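Local structure of PDZ domain protein (Parabacteroides distasonis, 4L8N) at residues A[15-20]-A[291-296]; A[32-35]-A[40-43]. The protein is of unknown function but joins N- and C-terminal PDZ domains, probably peptide- or protein-recognition modules, to a DUF4136 domain, and binds magnesium. All coordinates share one frame; numbering follows the deposited sequence.

Contact 1. Residues A[15-20]-A[291-296]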
loop_
_atom_site.group_PDB
_atom_site.type_symbol
_atom_site.label_atom_id
_atom_site.label_comp_id
_atom_site.label_asym_id
_atom_site.label_seq_id
_atom_site.Cartn_x
_atom_site.Cartn_y
_atom_site.Cartn_z
ATOM N N THR A 15 -3.839 30.610 -0.771
ATOM C CA THR A 15 -3.878 29.794 0.452
ATOM C C THR A 15 -2.458 29.266 0.671
ATOM O O THR A 15 -1.733 29.045 -0.300
ATOM C CB THR A 15 -4.932 28.667 0.376
ATOM O OG1 THR A 15 -4.595 27.728 -0.643
ATOM C CG2 THR A 15 -6.341 29.187 0.144
ATOM N N TYR A 16 -2.044 29.092 1.926
ATOM C CA TYR A 16 -0.694 28.618 2.230
ATOM C C TYR A 16 -0.643 27.733 3.480
ATOM O O TYR A 16 -1.597 27.677 4.261
ATOM C CB TYR A 16 0.257 29.819 2.417
ATOM C CG TYR A 16 0.053 30.582 3.714
ATOM C CD1 TYR A 16 -0.855 31.638 3.792
ATOM C CD2 TYR A 16 0.796 30.274 4.853
ATOM C CE1 TYR A 16 -1.042 32.346 4.979
ATOM C CE2 TYR A 16 0.596 30.957 6.052
ATOM C CZ TYR A 16 -0.313 32.005 6.106
ATOM O OH TYR A 16 -0.485 32.717 7.272
ATOM N N ASP A 17 0.520 27.100 3.685
ATOM C CA ASP A 17 0.897 26.309 4.848
ATOM C C ASP A 17 2.170 26.843 5.434
ATOM O O ASP A 17 2.968 27.426 4.705
ATOM C CB ASP A 17 1.186 24.867 4.409
ATOM C CG ASP A 17 0.027 23.908 4.291
ATOM O OD1 ASP A 17 -1.058 24.207 4.850
ATOM O OD2 ASP A 17 0.223 22.825 3.704
ATOM N N ILE A 18 2.435 26.570 6.710
ATOM C CA ILE A 18 3.773 26.795 7.247
ATOM C C ILE A 18 4.386 25.396 7.071
ATOM O O ILE A 18 3.975 24.456 7.762
ATOM C CB ILE A 18 3.847 27.418 8.673
ATOM C CG1 ILE A 18 3.531 28.924 8.613
ATOM C CG2 ILE A 18 5.233 27.218 9.304
ATOM C CD1 ILE A 18 2.159 29.270 8.971
ATOM N N SER A 19 5.217 25.235 6.017
ATOM C CA SER A 19 5.835 23.974 5.592
ATOM C C SER A 19 6.563 23.242 6.701
ATOM O O SER A 19 7.358 23.822 7.442
ATOM C CB SER A 19 6.796 24.196 4.433
ATOM O OG SER A 19 7.526 23.025 4.112
ATOM N N GLN A 20 6.260 21.940 6.782
ATOM C CA GLN A 20 6.843 20.986 7.715
ATOM C C GLN A 20 7.813 20.072 6.956
ATOM O O GLN A 20 8.529 19.291 7.583
ATOM C CB GLN A 20 5.749 20.188 8.463
ATOM C CG GLN A 20 4.907 21.016 9.466
ATOM C CD GLN A 20 5.728 21.912 10.385
ATOM O OE1 GLN A 20 5.569 23.142 10.396
ATOM N NE2 GLN A 20 6.650 21.325 11.151
ATOM N N TYR A 291 6.955 19.982 -3.124
ATOM C CA TYR A 291 6.298 20.039 -1.831
ATOM C C TYR A 291 5.470 18.779 -1.562
ATOM O O TYR A 291 4.351 18.647 -2.048
ATOM C CB TYR A 291 5.455 21.315 -1.734
ATOM C CG TYR A 291 4.828 21.547 -0.376
ATOM C CD1 TYR A 291 5.600 21.538 0.782
ATOM C CD2 TYR A 291 3.468 21.826 -0.254
ATOM C CE1 TYR A 291 5.028 21.760 2.032
ATOM C CE2 TYR A 291 2.886 22.057 0.990
ATOM C CZ TYR A 291 3.668 22.026 2.132
ATOM O OH TYR A 291 3.089 22.276 3.355
ATOM N N THR A 292 6.055 17.857 -0.772
ATOM C CA THR A 292 5.481 16.591 -0.340
ATOM C C THR A 292 4.975 16.711 1.101
ATOM O O THR A 292 5.769 16.957 2.014
ATOM C CB THR A 292 6.536 15.459 -0.472
ATOM O OG1 THR A 292 6.962 15.328 -1.828
ATOM C CG2 THR A 292 6.027 14.111 0.006
ATOM N N LYS A 293 3.654 16.528 1.309
ATOM C CA LYS A 293 3.109 16.513 2.660
ATOM C C LYS A 293 2.357 15.179 2.958
ATOM O O LYS A 293 2.205 14.841 4.127
ATOM C CB LYS A 293 2.286 17.761 3.022
ATOM C CG LYS A 293 1.099 18.143 2.162
ATOM C CD LYS A 293 0.296 19.238 2.893
ATOM C CE LYS A 293 -0.729 19.913 2.011
ATOM N NZ LYS A 293 -1.773 20.614 2.812
ATOM N N TYR A 294 1.997 14.385 1.932
ATOM C CA TYR A 294 1.335 13.071 2.091
ATOM C C TYR A 294 2.203 11.945 1.565
ATOM O O TYR A 294 2.490 11.893 0.374
ATOM C CB TYR A 294 -0.030 13.032 1.387
ATOM C CG TYR A 294 -0.989 14.029 1.986
ATOM C CD1 TYR A 294 -1.607 13.780 3.207
ATOM C CD2 TYR A 294 -1.197 15.269 1.391
ATOM C CE1 TYR A 294 -2.430 14.727 3.805
ATOM C CE2 TYR A 294 -2.029 16.218 1.975
ATOM C CZ TYR A 294 -2.649 15.939 3.180
ATOM O OH TYR A 294 -3.475 16.861 3.773
ATOM N N GLY A 295 2.580 11.033 2.446
ATOM C CA GLY A 295 3.411 9.903 2.066
ATOM C C GLY A 295 2.697 8.706 1.477
ATOM O O GLY A 295 3.286 7.985 0.671
ATOM N N ARG A 296 1.440 8.457 1.875
ATOM C CA ARG A 296 0.787 7.223 1.425
ATOM C C ARG A 296 -0.522 7.355 0.626
ATOM O O ARG A 296 -0.692 6.563 -0.305
ATOM C CB ARG A 296 0.550 6.266 2.605
ATOM C CG ARG A 296 0.999 4.845 2.271
ATOM C CD ARG A 296 0.913 3.889 3.442
ATOM N NE ARG A 296 -0.470 3.622 3.852
ATOM C CZ ARG A 296 -1.231 2.654 3.349
ATOM N NH1 ARG A 296 -0.760 1.854 2.399
ATOM N NH2 ARG A 296 -2.472 2.482 3.790
HETATM O O HOH W 1 4.335 20.757 5.145
#
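Asp17 meets both Tyr291 and Lys293 through a single carboxylate oxygen. OD2 accepts a hydrogen bond from the tyrosine hydroxyl, Tyr291 OH to Asp17 OD2 2.9 Å, on its anti side and 17° out of the carboxylate plane; the oxygen lies at the edge of the ring, in its plane, and carboxylate and ring are turned 63° against each other. The syn lone pair of Asp17 OD2 goes to the salt bridge, with Lys293 NZ 3.1 Å away at the end of an extended chain arriving from the opposite direction. With an alanine here, the Lys293 ammonium would probably lose its anionic mate on the strand and the Tyr291 hydroxyl its acceptor. A water adds a bridge, donating to Tyr291 OH at 2.7 Å and accepting from the backbone N of Gln20 at 2.8 Å. Van der Waals contact comes from Ser19, whose chi1 of 173° turns OG to the CE1 side of the ring, 3.5 Å from Tyr291 CE1, though OG is hydrogen-bonded to Trp24 O. Lys293 NZ also reaches Lys457 O. The contact thus joins the end of strand 8-18, beside strand 29-34 in the PDZ sheet, to the loop between helix 274-285 and strand 298-309.

Contact 2. Residues A[32-35]-A[40-43]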
loop_
_atom_site.group_PDB
_atom_site.type_symbol
_atom_site.label_atom_id
_atom_site.label_comp_id
_atom_site.label_asym_id
_atom_site.label_seq_id
_atom_site.Cartn_x
_atom_site.Cartn_y
_atom_site.Cartn_z
ATOM N N LYS A 32 -0.160 27.006 -1.519
ATOM C CA LYS A 32 -0.892 25.800 -1.900
ATOM C C LYS A 32 -1.819 26.021 -3.105
ATOM O O LYS A 32 -2.023 25.101 -3.917
ATOM C CB LYS A 32 -1.751 25.319 -0.725
ATOM C CG LYS A 32 -0.989 24.693 0.429
ATOM C CD LYS A 32 -1.942 23.947 1.359
ATOM C CE LYS A 32 -2.906 24.839 2.115
ATOM N NZ LYS A 32 -4.023 24.045 2.687
ATOM N N SER A 33 -2.476 27.187 -3.153
ATOM C CA SER A 33 -3.408 27.498 -4.228
ATOM C C SER A 33 -3.526 28.984 -4.409
ATOM O O SER A 33 -3.410 29.731 -3.447
ATOM C CB SER A 33 -4.787 26.896 -3.960
ATOM O OG SER A 33 -5.508 27.732 -3.069
ATOM N N ILE A 34 -3.787 29.394 -5.641
ATOM C CA ILE A 34 -3.961 30.770 -6.041
ATOM C C ILE A 34 -5.434 30.981 -6.315
ATOM O O ILE A 34 -6.070 30.138 -6.954
ATOM C CB ILE A 34 -3.034 31.054 -7.261
ATOM C CG1 ILE A 34 -1.640 31.475 -6.771
ATOM C CG2 ILE A 34 -3.570 32.145 -8.163
ATOM C CD1 ILE A 34 -0.798 30.407 -6.499
ATOM N N ILE A 35 -5.986 32.080 -5.814
ATOM C CA ILE A 35 -7.390 32.372 -6.022
ATOM C C ILE A 35 -7.576 32.989 -7.430
ATOM O O ILE A 35 -6.962 33.995 -7.747
ATOM C CB ILE A 35 -7.921 33.238 -4.866
ATOM C CG1 ILE A 35 -8.013 32.357 -3.609
ATOM C CG2 ILE A 35 -9.284 33.873 -5.206
ATOM C CD1 ILE A 35 -7.626 32.985 -2.401
ATOM N N ALA A 40 -2.932 38.575 -6.496
ATOM C CA ALA A 40 -1.794 37.666 -6.316
ATOM C C ALA A 40 -1.561 36.839 -7.606
ATOM O O ALA A 40 -0.422 36.701 -8.047
ATOM C CB ALA A 40 -2.044 36.749 -5.134
ATOM N N GLU A 41 -2.658 36.378 -8.251
ATOM C CA GLU A 41 -2.612 35.657 -9.524
ATOM C C GLU A 41 -1.940 36.511 -10.606
ATOM O O GLU A 41 -0.962 36.085 -11.218
ATOM C CB GLU A 41 -4.017 35.238 -9.980
ATOM C CG GLU A 41 -3.980 34.298 -11.174
ATOM C CD GLU A 41 -5.325 33.923 -11.761
ATOM O OE1 GLU A 41 -5.996 34.812 -12.329
ATOM O OE2 GLU A 41 -5.680 32.725 -11.706
ATOM N N GLN A 42 -2.456 37.719 -10.808
ATOM C CA GLN A 42 -1.978 38.670 -11.792
ATOM C C GLN A 42 -0.501 39.064 -11.523
ATOM O O GLN A 42 0.259 39.216 -12.484
ATOM C CB GLN A 42 -2.912 39.887 -11.781
ATOM C CG GLN A 42 -2.612 40.950 -12.826
ATOM C CD GLN A 42 -3.273 42.244 -12.439
ATOM O OE1 GLN A 42 -4.452 42.490 -12.741
ATOM N NE2 GLN A 42 -2.535 43.078 -11.706
ATOM N N ALA A 43 -0.087 39.169 -10.235
ATOM C CA ALA A 43 1.283 39.547 -9.839
ATOM C C ALA A 43 2.298 38.436 -10.158
ATOM O O ALA A 43 3.503 38.698 -10.233
ATOM C CB ALA A 43 1.332 39.892 -8.362
#
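Ile34 packs against Glu41 where, in the manner of PDZ domains, a strand of the sheet leads through a tight connection into a short helix, here strand 29-34 into helix 39-43. No hydrogen bond links the two segments; the contact is mostly aliphatic. It can be followed along Glu41. CB sits 3.6 Å from CG2 of Ile34, the branch anti to the isoleucine's backbone N, a setting that aims it at the helix. One step out, Glu41 CG still lies by the same methyl, 3.7 Å from Ile34 CG2; CG is anti to the glutamate's backbone N (chi1 -171°), which holds it alongside that methyl, and the chain runs on extended. The two side chains cross obliquely. At the tip the two oxygens differ: OE2 comes no nearer than 4.2 Å to Ile34 CG2, whereas OE1 turns back to the backbone N of Tyr37, in the connection itself, and is hydrogen-bonded there. Ala40, the preceding helix residue, rests on Phe14 and Val95 of the sheet. Ile35 adds its backbone to the interface: its O, hydrogen-bonded to Ser38 OG, lies 3.9 Å from Glu41 CB.

Strands 8-18 and 29-34, neighbours in the antiparallel PDZ sheet, bring contacts 1 and 2 into touch although the centres of the two contacts lie about 18 Å apart. The join runs through Thr15: its O is 2.8 Å from Lys32 N, and its OG1 2.6 Å from Ser33 OG, probable hydrogen bonds, with Lys32 and Ser33 facing it as a classic beta bulge. Lys32 reaches the polar end of contact 1, its CD packing 3.6 Å from Lys293 NZ. Along the chain, contact 2 is nested inside the loop that contact 1 closes. Neither lies at the magnesium-binding residues Glu239 and Asp270: contact 2 is internal to the PDZ domain, and contact 1 links that domain to the loop before strand 298-309.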